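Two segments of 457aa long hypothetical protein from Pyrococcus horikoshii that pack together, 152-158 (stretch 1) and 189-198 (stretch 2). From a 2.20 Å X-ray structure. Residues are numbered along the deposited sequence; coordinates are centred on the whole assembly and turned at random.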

# COMPACT_ATOMS: atom_id res chain seq x y z
N VAL A 152 -13.62 -5.74 -11.94
CA VAL A 152 -13.24 -6.94 -11.21
C VAL A 152 -14.37 -7.44 -10.30
O VAL A 152 -14.87 -6.73 -9.44
CB VAL A 152 -12.01 -6.64 -10.36
CG1 VAL A 152 -11.84 -7.76 -9.33
CG2 VAL A 152 -10.78 -6.58 -11.24
N ALA A 153 -14.81 -8.68 -10.48
CA ALA A 153 -15.87 -9.23 -9.65
C ALA A 153 -15.16 -9.86 -8.46
O ALA A 153 -14.30 -10.72 -8.63
CB ALA A 153 -16.65 -10.29 -10.43
N PHE A 154 -15.52 -9.43 -7.26
CA PHE A 154 -14.85 -9.95 -6.07
C PHE A 154 -15.78 -10.78 -5.18
O PHE A 154 -16.83 -10.32 -4.75
CB PHE A 154 -14.26 -8.77 -5.28
CG PHE A 154 -13.64 -9.14 -3.95
CD1 PHE A 154 -12.82 -10.26 -3.83
CD2 PHE A 154 -13.83 -8.33 -2.84
CE1 PHE A 154 -12.19 -10.56 -2.61
CE2 PHE A 154 -13.21 -8.61 -1.63
CZ PHE A 154 -12.38 -9.74 -1.51
N ILE A 155 -15.38 -12.03 -4.95
CA ILE A 155 -16.14 -12.96 -4.10
C ILE A 155 -15.32 -13.25 -2.85
O ILE A 155 -14.23 -13.81 -2.91
CB ILE A 155 -16.42 -14.30 -4.81
CG1 ILE A 155 -17.20 -14.07 -6.10
CG2 ILE A 155 -17.25 -15.21 -3.88
CD1 ILE A 155 -17.45 -15.35 -6.91
N SER A 156 -15.86 -12.89 -1.70
CA SER A 156 -15.14 -13.14 -0.47
C SER A 156 -15.88 -14.00 0.53
O SER A 156 -17.06 -13.77 0.83
CB SER A 156 -14.74 -11.82 0.18
OG SER A 156 -14.14 -12.08 1.44
N GLN A 157 -15.18 -15.00 1.05
CA GLN A 157 -15.75 -15.90 2.03
C GLN A 157 -15.62 -15.28 3.42
O GLN A 157 -16.09 -15.83 4.39
CB GLN A 157 -15.05 -17.26 1.94
CG GLN A 157 -15.79 -18.42 2.58
CD GLN A 157 -15.26 -19.77 2.11
OE1 GLN A 157 -14.11 -19.89 1.66
NE2 GLN A 157 -16.10 -20.81 2.21
N SER A 158 -14.98 -14.11 3.49
CA SER A 158 -14.83 -13.39 4.75
C SER A 158 -15.46 -12.01 4.58
O SER A 158 -14.99 -11.19 3.78
CB SER A 158 -13.35 -13.23 5.10
OG SER A 158 -13.20 -12.33 6.19
N ASP A 189 -22.71 -21.02 -4.30
CA ASP A 189 -21.29 -21.06 -3.94
C ASP A 189 -20.40 -20.45 -5.02
O ASP A 189 -20.86 -19.87 -5.99
CB ASP A 189 -20.89 -22.51 -3.67
CG ASP A 189 -21.21 -23.37 -4.88
OD1 ASP A 189 -21.25 -22.82 -5.98
OD2 ASP A 189 -21.41 -24.57 -4.72
N PHE A 190 -19.09 -20.61 -4.79
CA PHE A 190 -18.09 -20.11 -5.72
C PHE A 190 -18.36 -20.61 -7.14
O PHE A 190 -18.42 -19.82 -8.09
CB PHE A 190 -16.68 -20.58 -5.33
CG PHE A 190 -16.14 -19.93 -4.09
CD1 PHE A 190 -15.96 -18.55 -4.04
CD2 PHE A 190 -15.77 -20.70 -2.99
CE1 PHE A 190 -15.43 -17.95 -2.90
CE2 PHE A 190 -15.24 -20.11 -1.85
CZ PHE A 190 -15.07 -18.73 -1.80
N ALA A 191 -18.52 -21.93 -7.26
CA ALA A 191 -18.75 -22.56 -8.57
C ALA A 191 -19.92 -21.97 -9.34
O ALA A 191 -19.79 -21.62 -10.51
CB ALA A 191 -18.97 -24.05 -8.38
N GLU A 192 -21.08 -21.89 -8.69
CA GLU A 192 -22.25 -21.36 -9.35
C GLU A 192 -22.02 -19.90 -9.71
O GLU A 192 -22.48 -19.44 -10.76
CB GLU A 192 -23.47 -21.50 -8.44
CG GLU A 192 -24.13 -22.89 -8.52
CD GLU A 192 -24.69 -23.35 -7.19
OE1 GLU A 192 -25.46 -22.59 -6.56
OE2 GLU A 192 -24.37 -24.48 -6.75
N LEU A 193 -21.30 -19.18 -8.86
CA LEU A 193 -21.03 -17.78 -9.14
C LEU A 193 -20.06 -17.64 -10.31
O LEU A 193 -20.24 -16.78 -11.16
CB LEU A 193 -20.48 -17.09 -7.90
CG LEU A 193 -21.55 -16.76 -6.85
CD1 LEU A 193 -20.86 -16.15 -5.64
CD2 LEU A 193 -22.59 -15.79 -7.42
N MSE A 194 -19.04 -18.49 -10.35
CA MSE A 194 -18.07 -18.46 -11.44
C MSE A 194 -18.75 -18.83 -12.75
O MSE A 194 -18.38 -18.32 -13.80
CB MSE A 194 -16.90 -19.42 -11.18
CG MSE A 194 -15.85 -18.88 -10.22
SE MSE A 194 -14.55 -20.09 -9.74
CE MSE A 194 -15.49 -21.29 -9.33
N GLU A 195 -19.75 -19.71 -12.69
CA GLU A 195 -20.44 -20.09 -13.92
C GLU A 195 -21.19 -18.87 -14.45
O GLU A 195 -21.13 -18.56 -15.64
CB GLU A 195 -21.42 -21.24 -13.67
CG GLU A 195 -20.75 -22.62 -13.58
CD GLU A 195 -21.73 -23.75 -13.25
OE1 GLU A 195 -22.52 -23.61 -12.30
OE2 GLU A 195 -21.70 -24.78 -13.96
N TYR A 196 -21.89 -18.17 -13.57
CA TYR A 196 -22.63 -16.99 -14.01
C TYR A 196 -21.71 -15.86 -14.52
O TYR A 196 -21.96 -15.27 -15.58
CB TYR A 196 -23.49 -16.48 -12.86
CG TYR A 196 -23.93 -15.05 -13.01
CD1 TYR A 196 -24.96 -14.69 -13.88
CD2 TYR A 196 -23.32 -14.05 -12.26
CE1 TYR A 196 -25.37 -13.37 -14.00
CE2 TYR A 196 -23.72 -12.72 -12.37
CZ TYR A 196 -24.74 -12.39 -13.24
OH TYR A 196 -25.13 -11.07 -13.36
N LEU A 197 -20.66 -15.56 -13.75
CA LEU A 197 -19.72 -14.50 -14.09
C LEU A 197 -18.92 -14.78 -15.35
O LEU A 197 -18.38 -13.86 -15.97
CB LEU A 197 -18.77 -14.26 -12.91
CG LEU A 197 -19.38 -13.62 -11.66
CD1 LEU A 197 -18.40 -13.72 -10.50
CD2 LEU A 197 -19.71 -12.16 -11.96
N ALA A 198 -18.83 -16.04 -15.73
CA ALA A 198 -18.09 -16.40 -16.93
C ALA A 198 -18.64 -15.72 -18.18
O ALA A 198 -17.90 -15.48 -19.13
CB ALA A 198 -18.12 -17.92 -17.12

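Residues 152-156 form a β-strand that packs against the helix that begins at Phe190 in the second stretch. The two elements run nearly antiparallel, with an angle of 174° between their N-to-C directions, and their axes approach to 10.6 Å, a spacing that leaves room for a layer of side chains between the two backbones. The register follows from this direction: the start of the strand lies beside the C-terminal part of the helix, where the CA atoms of Ala153 and Leu197 are 7.9 Å apart, and its later part lies beside the first turn, where the CA atoms of Ile155 and Phe190 are 7.6 Å apart.

No hydrogen bond links the stretches, and the contact, which buries 329 Å² in total, is chiefly apolar. Strand alternation selects the residues that take part. Ala153 and Ile155 direct their CA-to-CB bonds toward the helix, whereas those of Phe154 and Ser156 point away. On the helix, Leu193 and Leu197 are one turn apart and both point toward the strand; Phe190 starts sideways, but its ring extends closer.

Ile155 is the centre of the interface and has the largest area covered by the opposing stretch. With chi1 in the m rotamer and chi2 in t, it spans several neighbours. CG2 lies 3.4 Å from CE1 of Phe190, a close van der Waals contact in which the methyl approaches the ring obliquely. CD1 packs 3.6 Å from CB of Leu193 and 4.1 Å from CD1 of Leu197. A single side chain thereby touches three helical residues spaced over two turns. Ala153 completes the apolar layer: its CB sits 3.9 Å from Leu197 CD1, so the leucine methyl contacts both inward-pointing strand residues. These pairings are held by dispersion and by the exclusion of water from buried hydrocarbon surfaces.

Gln157, just beyond the strand, brings a polar side chain to the contact. Its OE1 lies 3.7 Å from CE2 of Phe190, at the ring edge and near the ring plane. This places the partially negative oxygen beside the slightly positive rim of the aromatic ring, while the amide finds its hydrogen bonds elsewhere in the structure.

Each stretch also has hydrogen bonds of its own. Asp189 occupies the N-cap position of the helix, and its OD1 accepts from Glu192 N at 2.9 Å with an almost linear N-H...O angle of 179°, satisfying an amide that has no preceding helical carbonyl partner. The i to i+4 pattern begins with Leu193 N donating to Asp189 O at 3.0 Å and continues with Leu197 N donating to Leu193 O at 2.9 Å, fixing the spacing of the two leucines. In the first stretch, Ser156 OG donates to Ser158 O at 2.6 Å, tying the end of the strand to the following turn on the side away from the helix contact.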